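Local atomic coordinates of alpha-1,3-glucanase (Streptomyces thermodiastaticus, PDB entry 7C7D), a protein that hydrolyses the alpha-1,3-glycosidic linkages of alpha-1,3-glucan as a thermostable glycoside hydrolase of family GH87. Residues N544-G549 / G574-D579; V256-L261 / D281-V286. All coordinates share one frame; numbering follows the deposited sequence. Where two conformers were deposited one is given.

In the fold
Both contacts join successive coils of the parallel beta-helix, close to its two ends and on opposite sides of the chain's centre, with about 50 Å between their centres. Contact 2 lies among the first coils, where a turn leads into strand 259-263 beside the approach to strand 286-289; contact 1 lies at the C-terminal end, where strand 538-550 meets the irregular chain that follows strand 567-571. Each is partly buried, combining buried valines with more exposed residues such as Asn544, Thr546 and His285. Each has one backbone bridge and side-chain-to-backbone bonds; contact 1 adds an indole N-H and two bridging waters, contact 2 a serine hydroxyl and a glutamine amide.

Contact 1: residues N544-G549 / G574-D579; sequences NVTATG and GNSGWD
At the C-terminal end of the parallel beta-helix, Val545 and Ala547 of strand 538-550 are covered by Asn575, Ser576 and Trp578, from the chain that follows strand 567-571. The two backbones run in nearly the same direction and form one bridge, between Thr546 and Ser576: Ser576 N donates to Val545 O (3.0 Å), and Ala547 N to Ser576 O (2.9 Å). Val545 O has a second donor, Trp578 NE1, also at 2.9 Å. The oxygen lies in the plane of the indole at its edge, yet the indole N-H stands 48° out of the carbonyl plane, on the face opposite to the Ser576 N-H. Trp578 CG sits between its backbone N and carbonyl carbon (chi1 58°), and the side chain crosses that of Val545 at about a right angle, Trp578 CZ2 lying 3.9 Å from Val545 CB. Ala547 CB approaches the ring obliquely, nearest Trp578 CD1, and Val531 and Val532 of strand 530-534 touch the indole. An alanine in place of Trp578 would probably leave Val545 O with one donor fewer and open a gap beside Val545 and Ala547. Before the bridge, Asn575 OD1 acts as a backbone-like acceptor, taking the Val545 N-H in its carbonyl plane (2.9 Å), while its ND2 is held by Phe542 O and Asp571. Gly574 sits against Asn544, whose side-chain ND2 bonds to Asp520 OD1; a CB on Gly574 would collide with Asn544 OD1 as placed. One water joins Thr546 OG1, Gly574 O and Ser576 OG, and a second links Ser576 OG to Ala547 O, to which it donates at 2.9 Å.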
loop_
_atom_site.group_PDB
_atom_site.type_symbol
_atom_site.label_atom_id
_atom_site.label_comp_id
_atom_site.label_asym_id
_atom_site.label_seq_id
_atom_site.Cartn_x
_atom_site.Cartn_y
_atom_site.Cartn_z
ATOM N N ASN A 544 -0.964 17.579 23.612
ATOM C CA ASN A 544 -2.306 17.175 23.208
ATOM C C ASN A 544 -2.386 15.718 22.765
ATOM O O ASN A 544 -3.181 15.370 21.891
ATOM C CB ASN A 544 -2.849 18.125 22.140
ATOM C CG ASN A 544 -2.782 19.556 22.598
ATOM O OD1 ASN A 544 -3.145 19.851 23.743
ATOM N ND2 ASN A 544 -2.285 20.448 21.747
ATOM N N VAL A 545 -1.590 14.852 23.387
ATOM C CA VAL A 545 -1.639 13.419 23.119
ATOM C C VAL A 545 -2.485 12.772 24.207
ATOM O O VAL A 545 -2.106 12.774 25.382
ATOM C CB VAL A 545 -0.233 12.813 23.063
ATOM C CG1 VAL A 545 -0.310 11.294 22.901
ATOM C CG2 VAL A 545 0.562 13.445 21.925
ATOM N N THR A 546 -3.646 12.246 23.817
ATOM C CA THR A 546 -4.569 11.568 24.724
ATOM C C THR A 546 -4.450 10.066 24.496
ATOM O O THR A 546 -4.708 9.586 23.389
ATOM C CB THR A 546 -6.002 12.009 24.416
ATOM O OG1 THR A 546 -6.110 13.437 24.520
ATOM C CG2 THR A 546 -6.989 11.346 25.368
ATOM N N ALA A 547 -4.079 9.322 25.537
ATOM C CA ALA A 547 -3.892 7.883 25.435
ATOM C C ALA A 547 -4.834 7.165 26.387
ATOM O O ALA A 547 -5.070 7.625 27.512
ATOM C CB ALA A 547 -2.450 7.490 25.771
ATOM N N THR A 548 -5.365 6.030 25.938
ATOM C CA THR A 548 -6.103 5.117 26.798
ATOM C C THR A 548 -5.638 3.701 26.483
ATOM O O THR A 548 -5.186 3.417 25.372
ATOM C CB THR A 548 -7.624 5.212 26.585
ATOM O OG1 THR A 548 -7.944 4.931 25.218
ATOM C CG2 THR A 548 -8.134 6.606 26.934
ATOM N N GLY A 549 -5.744 2.813 27.465
ATOM C CA GLY A 549 -5.390 1.419 27.223
ATOM C C GLY A 549 -3.930 1.179 26.897
ATOM O O GLY A 549 -3.616 0.377 26.009
ATOM N N GLY A 574 -1.460 19.387 27.703
ATOM C CA GLY A 574 -2.606 18.754 27.096
ATOM C C GLY A 574 -2.507 17.256 26.948
ATOM O O GLY A 574 -3.370 16.664 26.296
ATOM N N ASN A 575 -1.497 16.626 27.544
ATOM C CA ASN A 575 -1.311 15.188 27.432
ATOM C C ASN A 575 -2.021 14.492 28.582
ATOM O O ASN A 575 -2.061 15.007 29.701
ATOM C CB ASN A 575 0.180 14.851 27.482
ATOM C CG ASN A 575 0.959 15.478 26.339
ATOM O OD1 ASN A 575 0.597 15.329 25.170
ATOM N ND2 ASN A 575 2.038 16.182 26.672
ATOM N N SER A 576 -2.574 13.312 28.313
ATOM C CA SER A 576 -3.214 12.556 29.379
ATOM C C SER A 576 -3.158 11.069 29.074
ATOM O O SER A 576 -3.146 10.658 27.912
ATOM C CB SER A 576 -4.672 12.980 29.593
ATOM O OG SER A 576 -5.465 12.687 28.454
ATOM N N GLY A 577 -3.124 10.266 30.135
ATOM C CA GLY A 577 -3.187 8.828 30.018
ATOM C C GLY A 577 -1.864 8.132 29.807
ATOM O O GLY A 577 -1.841 6.895 29.732
ATOM N N TRP A 578 -0.761 8.870 29.715
ATOM C CA TRP A 578 0.540 8.250 29.497
ATOM C C TRP A 578 1.610 8.910 30.356
ATOM O O TRP A 578 2.766 9.048 29.942
ATOM C CB TRP A 578 0.915 8.199 28.010
ATOM C CG TRP A 578 0.962 9.525 27.301
ATOM C CD1 TRP A 578 -0.104 10.314 26.950
ATOM C CD2 TRP A 578 2.133 10.206 26.834
ATOM N NE1 TRP A 578 0.336 11.448 26.311
ATOM C CE2 TRP A 578 1.704 11.405 26.224
ATOM C CE3 TRP A 578 3.503 9.923 26.880
ATOM C CZ2 TRP A 578 2.594 12.318 25.659
ATOM C CZ3 TRP A 578 4.386 10.831 26.320
ATOM C CH2 TRP A 578 3.927 12.017 25.716
ATOM N N ASP A 579 1.245 9.292 31.583
ATOM C CA ASP A 579 2.137 10.031 32.483
ATOM C C ASP A 579 3.026 9.121 33.311
ATOM O O ASP A 579 3.310 9.412 34.473
ATOM C CB ASP A 579 1.337 10.973 33.379
ATOM C CG ASP A 579 2.066 12.283 33.650
ATOM O OD1 ASP A 579 3.238 12.421 33.233
ATOM O OD2 ASP A 579 1.460 13.180 34.274
HETATM O O HOH W 1 -5.302 14.676 26.667
HETATM O O HOH W 2 -6.488 9.974 28.428
#

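Contact 2: residues V256-L261 / D281-V286; sequences VQNVTL and DSAGHV
The Asn258 amide and the His285 imidazole lie with their planes 15° apart, Asn258 ND2 reaching His285 CB at 3.7 Å and approaching the ring obliquely. The Gln257 amide carries Ala283 on one face: Ala283 CB sits over it, 3.5 Å from Gln257 CD, and from the same side Ala283 N donates to Gln257 OE1 (2.9 Å), 47° out of the carbonyl plane. Beside them, Ser282 OG, anti to its backbone N (chi1 165°), accepts from Gly284 N, which makes an ST turn within 281-286, and donates to Val256 O (2.8 Å), which links the turn to the neighbouring coil. This is a turn of the parallel beta-helix, in which Asn258 and His285, both with positive phi, occupy matching positions in successive coils. From here the chains run parallel: Asn258 N points nearly straight down the C=O of Gly284 (2.8 Å), Val259 N donates to His285 O (3.1 Å), and Val259 bridges Val286. Toward the interior the Val256 and Val286 side chains cross at about a right angle, CG1 to CG1 at 3.9 Å, and Val286 CG2 lies over one face of the Val256 carbonyl, 3.3 Å from Val256 O.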
loop_
_atom_site.group_PDB
_atom_site.type_symbol
_atom_site.label_atom_id
_atom_site.label_comp_id
_atom_site.label_asym_id
_atom_site.label_seq_id
_atom_site.Cartn_x
_atom_site.Cartn_y
_atom_site.Cartn_z
ATOM N N VAL A 256 6.125 7.431 -24.663
ATOM C CA VAL A 256 4.779 7.804 -24.245
ATOM C C VAL A 256 4.836 9.250 -23.763
ATOM O O VAL A 256 5.382 9.541 -22.697
ATOM C CB VAL A 256 4.235 6.861 -23.166
ATOM C CG1 VAL A 256 2.791 7.202 -22.862
ATOM C CG2 VAL A 256 4.347 5.403 -23.617
ATOM N N GLN A 257 4.314 10.161 -24.582
ATOM C CA GLN A 257 4.237 11.578 -24.267
ATOM C C GLN A 257 3.087 12.169 -25.064
ATOM O O GLN A 257 2.680 11.619 -26.090
ATOM C CB GLN A 257 5.544 12.320 -24.586
ATOM C CG GLN A 257 6.028 12.190 -26.033
ATOM C CD GLN A 257 7.445 12.731 -26.235
ATOM O OE1 GLN A 257 8.301 12.623 -25.348
ATOM N NE2 GLN A 257 7.698 13.312 -27.403
ATOM N N ASN A 258 2.558 13.289 -24.571
ATOM C CA ASN A 258 1.559 14.075 -25.297
ATOM C C ASN A 258 0.383 13.218 -25.750
ATOM O O ASN A 258 -0.023 13.240 -26.913
ATOM C CB ASN A 258 2.180 14.815 -26.484
ATOM C CG ASN A 258 3.273 15.768 -26.066
ATOM O OD1 ASN A 258 4.370 15.759 -26.624
ATOM N ND2 ASN A 258 2.978 16.603 -25.084
ATOM N N VAL A 259 -0.168 12.439 -24.820
ATOM C CA VAL A 259 -1.217 11.499 -25.177
ATOM C C VAL A 259 -2.010 11.143 -23.933
ATOM O O VAL A 259 -1.470 11.082 -22.823
ATOM C CB VAL A 259 -0.626 10.244 -25.872
ATOM C CG1 VAL A 259 0.093 9.350 -24.860
ATOM C CG2 VAL A 259 -1.713 9.479 -26.621
ATOM N N THR A 260 -3.301 10.917 -24.125
ATOM C CA THR A 260 -4.162 10.307 -23.131
ATOM C C THR A 260 -4.450 8.888 -23.592
ATOM O O THR A 260 -4.850 8.673 -24.743
ATOM C CB THR A 260 -5.468 11.095 -23.014
ATOM O OG1 THR A 260 -5.195 12.394 -22.474
ATOM C CG2 THR A 260 -6.467 10.371 -22.123
ATOM N N LEU A 261 -4.186 7.925 -22.727
ATOM C CA LEU A 261 -4.537 6.532 -22.966
ATOM C C LEU A 261 -5.735 6.240 -22.075
ATOM O O LEU A 261 -5.605 6.184 -20.847
ATOM C CB LEU A 261 -3.355 5.627 -22.631
ATOM C CG LEU A 261 -3.340 4.181 -23.116
ATOM C CD1 LEU A 261 -3.697 4.091 -24.578
ATOM C CD2 LEU A 261 -1.974 3.565 -22.872
ATOM N N ASP A 281 12.653 9.105 -19.851
ATOM C CA ASP A 281 12.275 10.495 -20.004
ATOM C C ASP A 281 11.071 10.577 -20.928
ATOM O O ASP A 281 10.749 9.630 -21.649
ATOM C CB ASP A 281 13.459 11.320 -20.511
ATOM C CG ASP A 281 13.231 12.801 -20.384
ATOM O OD1 ASP A 281 13.477 13.513 -21.377
ATOM O OD2 ASP A 281 12.779 13.255 -19.308
ATOM N N SER A 282 10.395 11.719 -20.869
ATOM C CA SER A 282 9.186 11.950 -21.644
ATOM C C SER A 282 8.903 13.443 -21.652
ATOM O O SER A 282 9.163 14.139 -20.665
ATOM C CB SER A 282 8.003 11.209 -21.009
ATOM O OG SER A 282 6.764 11.667 -21.510
ATOM N N ALA A 283 8.369 13.930 -22.775
ATOM C CA ALA A 283 7.881 15.300 -22.828
ATOM C C ALA A 283 6.695 15.541 -21.909
ATOM O O ALA A 283 6.309 16.697 -21.713
ATOM C CB ALA A 283 7.510 15.665 -24.264
ATOM N N GLY A 284 6.101 14.498 -21.357
ATOM C CA GLY A 284 5.030 14.685 -20.404
ATOM C C GLY A 284 3.674 14.803 -21.065
ATOM O O GLY A 284 3.458 14.408 -22.215
ATOM N N HIS A 285 2.736 15.361 -20.302
ATOM C CA HIS A 285 1.349 15.481 -20.742
ATOM C C HIS A 285 0.790 14.122 -21.137
ATOM O O HIS A 285 0.114 13.966 -22.157
ATOM C CB HIS A 285 1.184 16.554 -21.817
ATOM C CG HIS A 285 1.780 17.861 -21.414
ATOM N ND1 HIS A 285 1.127 18.749 -20.587
ATOM C CD2 HIS A 285 2.996 18.402 -21.662
ATOM C CE1 HIS A 285 1.899 19.800 -20.374
ATOM N NE2 HIS A 285 3.039 19.614 -21.014
ATOM N N VAL A 286 1.099 13.135 -20.303
ATOM C CA VAL A 286 0.590 11.779 -20.419
ATOM C C VAL A 286 -0.543 11.636 -19.421
ATOM O O VAL A 286 -0.383 11.967 -18.242
ATOM C CB VAL A 286 1.691 10.756 -20.096
ATOM C CG1 VAL A 286 1.107 9.351 -20.111
ATOM C CG2 VAL A 286 2.849 10.896 -21.065
#